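Acetylornithine aminotransferase (Aquifex aeolicus, PDB 2EH6) catalyses the pyridoxal-phosphate-dependent transfer of an amino group from N(2)-acetyl-L-ornithine to 2-oxoglutarate, a step of arginine biosynthesis. Local coordinates at residues V295-L306 / L357-I368. Numbering follows the deposited sequence.
Sequences VREVGNYFKEKL and LIIQKEHIDRAI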
loop_
_atom_site.group_PDB
_atom_site.type_symbol
_atom_site.label_atom_id
_atom_site.label_comp_id
_atom_site.label_asym_id
_atom_site.label_seq_id
_atom_site.Cartn_x
_atom_site.Cartn_y
_atom_site.Cartn_z
ATOM N N VAL A 295 14.495 -9.937 -23.178
ATOM C CA VAL A 295 13.526 -8.848 -23.222
ATOM C C VAL A 295 13.863 -7.922 -24.386
ATOM O O VAL A 295 12.991 -7.543 -25.165
ATOM C CB VAL A 295 13.544 -8.040 -21.904
ATOM C CG1 VAL A 295 12.661 -6.813 -22.027
ATOM C CG2 VAL A 295 13.072 -8.923 -20.757
ATOM N N ARG A 296 15.139 -7.566 -24.498
ATOM C CA ARG A 296 15.595 -6.682 -25.563
ATOM C C ARG A 296 15.346 -7.256 -26.952
ATOM O O ARG A 296 14.855 -6.552 -27.835
ATOM C CB ARG A 296 17.092 -6.377 -25.404
ATOM C CG ARG A 296 17.429 -5.451 -24.235
ATOM C CD ARG A 296 18.868 -4.938 -24.327
ATOM N NE ARG A 296 19.860 -5.984 -24.083
ATOM C CZ ARG A 296 20.315 -6.323 -22.879
ATOM N NH1 ARG A 296 19.871 -5.700 -21.796
ATOM N NH2 ARG A 296 21.227 -7.280 -22.757
ATOM N N GLU A 297 15.678 -8.532 -27.140
ATOM C CA GLU A 297 15.506 -9.183 -28.436
ATOM C C GLU A 297 14.053 -9.409 -28.839
ATOM O O GLU A 297 13.651 -9.045 -29.946
ATOM C CB GLU A 297 16.241 -10.520 -28.470
ATOM C CG GLU A 297 16.121 -11.227 -29.814
ATOM C CD GLU A 297 16.876 -12.541 -29.862
ATOM O OE1 GLU A 297 18.101 -12.533 -29.616
ATOM O OE2 GLU A 297 16.244 -13.581 -30.151
ATOM N N VAL A 298 13.268 -10.027 -27.962
ATOM C CA VAL A 298 11.865 -10.267 -28.281
ATOM C C VAL A 298 11.156 -8.915 -28.368
ATOM O O VAL A 298 10.252 -8.725 -29.179
ATOM C CB VAL A 298 11.182 -11.141 -27.206
ATOM C CG1 VAL A 298 9.782 -11.539 -27.668
ATOM C CG2 VAL A 298 12.027 -12.382 -26.934
ATOM N N GLY A 299 11.592 -7.972 -27.539
ATOM C CA GLY A 299 11.001 -6.645 -27.540
ATOM C C GLY A 299 11.180 -5.930 -28.866
ATOM O O GLY A 299 10.238 -5.327 -29.383
ATOM N N ASN A 300 12.389 -5.988 -29.421
ATOM C CA ASN A 300 12.661 -5.340 -30.701
ATOM C C ASN A 300 11.876 -6.037 -31.804
ATOM O O ASN A 300 11.361 -5.394 -32.716
ATOM C CB ASN A 300 14.157 -5.378 -31.020
ATOM C CG ASN A 300 14.982 -4.617 -30.006
ATOM O OD1 ASN A 300 14.596 -3.532 -29.569
ATOM N ND2 ASN A 300 16.129 -5.175 -29.632
ATOM N N TYR A 301 11.790 -7.359 -31.706
ATOM C CA TYR A 301 11.051 -8.165 -32.671
ATOM C C TYR A 301 9.602 -7.682 -32.697
ATOM O O TYR A 301 9.053 -7.364 -33.752
ATOM C CB TYR A 301 11.088 -9.635 -32.247
ATOM C CG TYR A 301 10.357 -10.582 -33.172
ATOM C CD1 TYR A 301 10.901 -10.943 -34.405
ATOM C CD2 TYR A 301 9.128 -11.133 -32.807
ATOM C CE1 TYR A 301 10.242 -11.834 -35.250
ATOM C CE2 TYR A 301 8.461 -12.023 -33.645
ATOM C CZ TYR A 301 9.024 -12.369 -34.864
ATOM O OH TYR A 301 8.374 -13.248 -35.699
ATOM N N PHE A 302 8.996 -7.628 -31.517
ATOM C CA PHE A 302 7.611 -7.198 -31.359
ATOM C C PHE A 302 7.393 -5.785 -31.904
ATOM O O PHE A 302 6.448 -5.541 -32.653
ATOM C CB PHE A 302 7.232 -7.280 -29.869
ATOM C CG PHE A 302 5.782 -6.977 -29.569
ATOM C CD1 PHE A 302 4.802 -7.074 -30.552
ATOM C CD2 PHE A 302 5.394 -6.646 -28.276
ATOM C CE1 PHE A 302 3.455 -6.844 -30.245
ATOM C CE2 PHE A 302 4.052 -6.417 -27.964
ATOM C CZ PHE A 302 3.085 -6.516 -28.947
ATOM N N LYS A 303 8.272 -4.856 -31.542
ATOM C CA LYS A 303 8.137 -3.483 -32.012
ATOM C C LYS A 303 8.139 -3.427 -33.540
ATOM O O LYS A 303 7.316 -2.734 -34.147
ATOM C CB LYS A 303 9.267 -2.612 -31.448
ATOM C CG LYS A 303 9.062 -1.116 -31.659
ATOM C CD LYS A 303 10.108 -0.295 -30.912
ATOM C CE LYS A 303 9.841 1.199 -31.046
ATOM N NZ LYS A 303 10.846 2.020 -30.309
ATOM N N GLU A 304 9.048 -4.167 -34.165
ATOM C CA GLU A 304 9.119 -4.176 -35.620
ATOM C C GLU A 304 7.850 -4.726 -36.264
ATOM O O GLU A 304 7.379 -4.192 -37.270
ATOM C CB GLU A 304 10.334 -4.979 -36.091
ATOM C CG GLU A 304 11.656 -4.288 -35.801
ATOM C CD GLU A 304 11.675 -2.845 -36.292
ATOM O OE1 GLU A 304 11.478 -2.619 -37.509
ATOM O OE2 GLU A 304 11.882 -1.936 -35.456
ATOM N N LYS A 305 7.298 -5.791 -35.689
ATOM C CA LYS A 305 6.077 -6.387 -36.220
ATOM C C LYS A 305 4.915 -5.406 -36.089
ATOM O O LYS A 305 4.052 -5.331 -36.962
ATOM C CB LYS A 305 5.749 -7.687 -35.478
ATOM C CG LYS A 305 6.798 -8.776 -35.638
ATOM C CD LYS A 305 7.022 -9.110 -37.109
ATOM C CE LYS A 305 8.121 -10.139 -37.283
ATOM N NZ LYS A 305 8.306 -10.532 -38.708
ATOM N N LEU A 306 4.895 -4.657 -34.990
ATOM C CA LEU A 306 3.844 -3.673 -34.769
ATOM C C LEU A 306 3.926 -2.602 -35.847
ATOM O O LEU A 306 2.905 -2.155 -36.368
ATOM C CB LEU A 306 3.988 -3.037 -33.384
ATOM C CG LEU A 306 3.604 -3.924 -32.194
ATOM C CD1 LEU A 306 3.876 -3.190 -30.893
ATOM C CD2 LEU A 306 2.129 -4.298 -32.293
ATOM N N LEU A 357 7.590 -10.779 -19.006
ATOM C CA LEU A 357 8.930 -10.686 -19.562
ATOM C C LEU A 357 9.469 -12.013 -20.104
ATOM O O LEU A 357 10.514 -12.039 -20.754
ATOM C CB LEU A 357 9.884 -10.073 -18.529
ATOM C CG LEU A 357 9.422 -8.705 -17.990
ATOM C CD1 LEU A 357 10.504 -8.115 -17.091
ATOM C CD2 LEU A 357 9.122 -7.745 -19.155
ATOM N N ILE A 358 8.752 -13.105 -19.850
ATOM C CA ILE A 358 9.162 -14.420 -20.345
ATOM C C ILE A 358 8.555 -14.697 -21.721
ATOM O O ILE A 358 8.729 -15.780 -22.281
ATOM C CB ILE A 358 8.706 -15.550 -19.399
ATOM C CG1 ILE A 358 7.186 -15.511 -19.246
ATOM C CG2 ILE A 358 9.403 -15.421 -18.056
ATOM C CD1 ILE A 358 6.598 -16.715 -18.534
ATOM N N ILE A 359 7.836 -13.721 -22.260
ATOM C CA ILE A 359 7.194 -13.878 -23.560
ATOM C C ILE A 359 8.215 -14.255 -24.649
ATOM O O ILE A 359 9.355 -13.793 -24.632
ATOM C CB ILE A 359 6.456 -12.576 -23.952
ATOM C CG1 ILE A 359 5.436 -12.860 -25.051
ATOM C CG2 ILE A 359 7.455 -11.512 -24.380
ATOM C CD1 ILE A 359 4.171 -13.530 -24.550
ATOM N N GLN A 360 7.797 -15.101 -25.588
ATOM C CA GLN A 360 8.674 -15.543 -26.675
ATOM C C GLN A 360 8.149 -15.134 -28.048
ATOM O O GLN A 360 6.968 -14.826 -28.201
ATOM C CB GLN A 360 8.850 -17.060 -26.618
ATOM C CG GLN A 360 9.598 -17.537 -25.382
ATOM C CD GLN A 360 9.744 -19.044 -25.335
ATOM O OE1 GLN A 360 10.353 -19.649 -26.221
ATOM N NE2 GLN A 360 9.184 -19.661 -24.298
ATOM N N LYS A 361 9.028 -15.147 -29.047
ATOM C CA LYS A 361 8.658 -14.754 -30.406
ATOM C C LYS A 361 7.412 -15.444 -30.943
ATOM O O LYS A 361 6.570 -14.804 -31.571
ATOM C CB LYS A 361 9.833 -14.982 -31.362
ATOM C CG LYS A 361 10.982 -14.017 -31.127
ATOM C CD LYS A 361 12.059 -14.152 -32.184
ATOM C CE LYS A 361 13.156 -13.124 -31.966
ATOM N NZ LYS A 361 14.196 -13.189 -33.023
ATOM N N GLU A 362 7.298 -16.745 -30.699
ATOM C CA GLU A 362 6.143 -17.507 -31.158
ATOM C C GLU A 362 4.863 -16.881 -30.609
ATOM O O GLU A 362 3.850 -16.814 -31.301
ATOM C CB GLU A 362 6.248 -18.958 -30.686
ATOM C CG GLU A 362 5.073 -19.831 -31.093
ATOM C CD GLU A 362 5.087 -21.178 -30.396
ATOM O OE1 GLU A 362 4.892 -21.213 -29.160
ATOM O OE2 GLU A 362 5.296 -22.203 -31.082
ATOM N N HIS A 363 4.921 -16.433 -29.358
ATOM C CA HIS A 363 3.778 -15.800 -28.698
ATOM C C HIS A 363 3.503 -14.435 -29.320
ATOM O O HIS A 363 2.350 -14.053 -29.529
ATOM C CB HIS A 363 4.065 -15.634 -27.207
ATOM C CG HIS A 363 4.235 -16.928 -26.477
ATOM N ND1 HIS A 363 5.000 -17.043 -25.333
ATOM C CD2 HIS A 363 3.710 -18.155 -26.705
ATOM C CE1 HIS A 363 4.939 -18.286 -24.889
ATOM N NE2 HIS A 363 4.162 -18.981 -25.702
ATOM N N ILE A 364 4.573 -13.702 -29.610
ATOM C CA ILE A 364 4.449 -12.389 -30.227
ATOM C C ILE A 364 3.702 -12.529 -31.554
ATOM O O ILE A 364 2.800 -11.748 -31.852
ATOM C CB ILE A 364 5.841 -11.759 -30.492
ATOM C CG1 ILE A 364 6.569 -11.510 -29.168
ATOM C CG2 ILE A 364 5.689 -10.461 -31.273
ATOM C CD1 ILE A 364 5.843 -10.575 -28.206
ATOM N N ASP A 365 4.074 -13.533 -32.342
ATOM C CA ASP A 365 3.426 -13.758 -33.631
ATOM C C ASP A 365 1.930 -13.972 -33.466
ATOM O O ASP A 365 1.127 -13.456 -34.244
ATOM C CB ASP A 365 4.040 -14.967 -34.344
ATOM C CG ASP A 365 5.481 -14.733 -34.744
ATOM O OD1 ASP A 365 5.840 -13.563 -34.996
ATOM O OD2 ASP A 365 6.251 -15.717 -34.815
ATOM N N ARG A 366 1.566 -14.737 -32.444
ATOM C CA ARG A 366 0.171 -15.027 -32.147
ATOM C C ARG A 366 -0.591 -13.726 -31.931
ATOM O O ARG A 366 -1.657 -13.512 -32.512
ATOM C CB ARG A 366 0.082 -15.888 -30.886
ATOM C CG ARG A 366 0.813 -17.216 -30.983
ATOM C CD ARG A 366 -0.054 -18.268 -31.640
ATOM N NE ARG A 366 -1.246 -18.541 -30.841
ATOM C CZ ARG A 366 -2.215 -19.380 -31.195
ATOM N NH1 ARG A 366 -2.142 -20.040 -32.345
ATOM N NH2 ARG A 366 -3.259 -19.561 -30.397
ATOM N N ALA A 367 -0.037 -12.856 -31.089
ATOM C CA ALA A 367 -0.667 -11.575 -30.791
ATOM C C ALA A 367 -0.743 -10.692 -32.035
ATOM O O ALA A 367 -1.759 -10.041 -32.284
ATOM C CB ALA A 367 0.102 -10.858 -29.689
ATOM N N ILE A 368 0.335 -10.668 -32.811
ATOM C CA ILE A 368 0.367 -9.864 -34.026
ATOM C C ILE A 368 -0.733 -10.300 -34.994
ATOM O O ILE A 368 -1.406 -9.465 -35.586
ATOM C CB ILE A 368 1.737 -9.970 -34.725
ATOM C CG1 ILE A 368 2.806 -9.277 -33.873
ATOM C CG2 ILE A 368 1.668 -9.355 -36.119
ATOM C CD1 ILE A 368 2.555 -7.787 -33.641
#
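The hydroxyl of Y301 donates a hydrogen bond to D365, with OH to OD1 at 2.6 Å. It meets the syn lone pair of OD1, on the side of the other carboxylate oxygen, and the carboxylate plane is turned 64° from the ring. This bond joins the C-terminal part of the long helix 275-308 to the near-parallel helix 361-374 in the small domain of a class-III (fold type I) aminotransferase; over the short segments their axes differ in direction by 21° and approach to 10.0 Å. F302 and L306 lean on L321 of strand 320-324, which sets helix 275-308 against the mixed sheet of that domain.

The Y301 ring is clasped on both faces. From the partner helix comes the extended chain of K361, whose CD sits 4.0 Å above the ring centre in a CH-pi contact; K305 CG of its own helix lies over the opposite face, offset toward the rim. Beyond the ring, K361 NZ forms a salt bridge with E297 OE2, a relatively long one at 3.5 Å, so this lysine spans one helical turn of the facing helix.

Beneath these polar groups the interface is hydrocarbon. I364 points toward the facing helix: its CG1 meets V298 CG1 at 3.5 Å and the CD1 beyond it lies over a face of the F302 ring, while the CG2 branch rests by F302 CD1. F302 holds CG anti to its backbone nitrogen (chi1 -175°), which lays the ring against I364; F353 and F33 also meet this ring. In the loop before helix 361-374, L357 CB receives V295 CG2; the L357 side chain is about 10 Å from that of K241, the lysine that carries the cofactor in the enzyme, though not attached here. At the far end, I368 CD1 reaches the F302 edge in the ring plane, 3.6 Å from CE1.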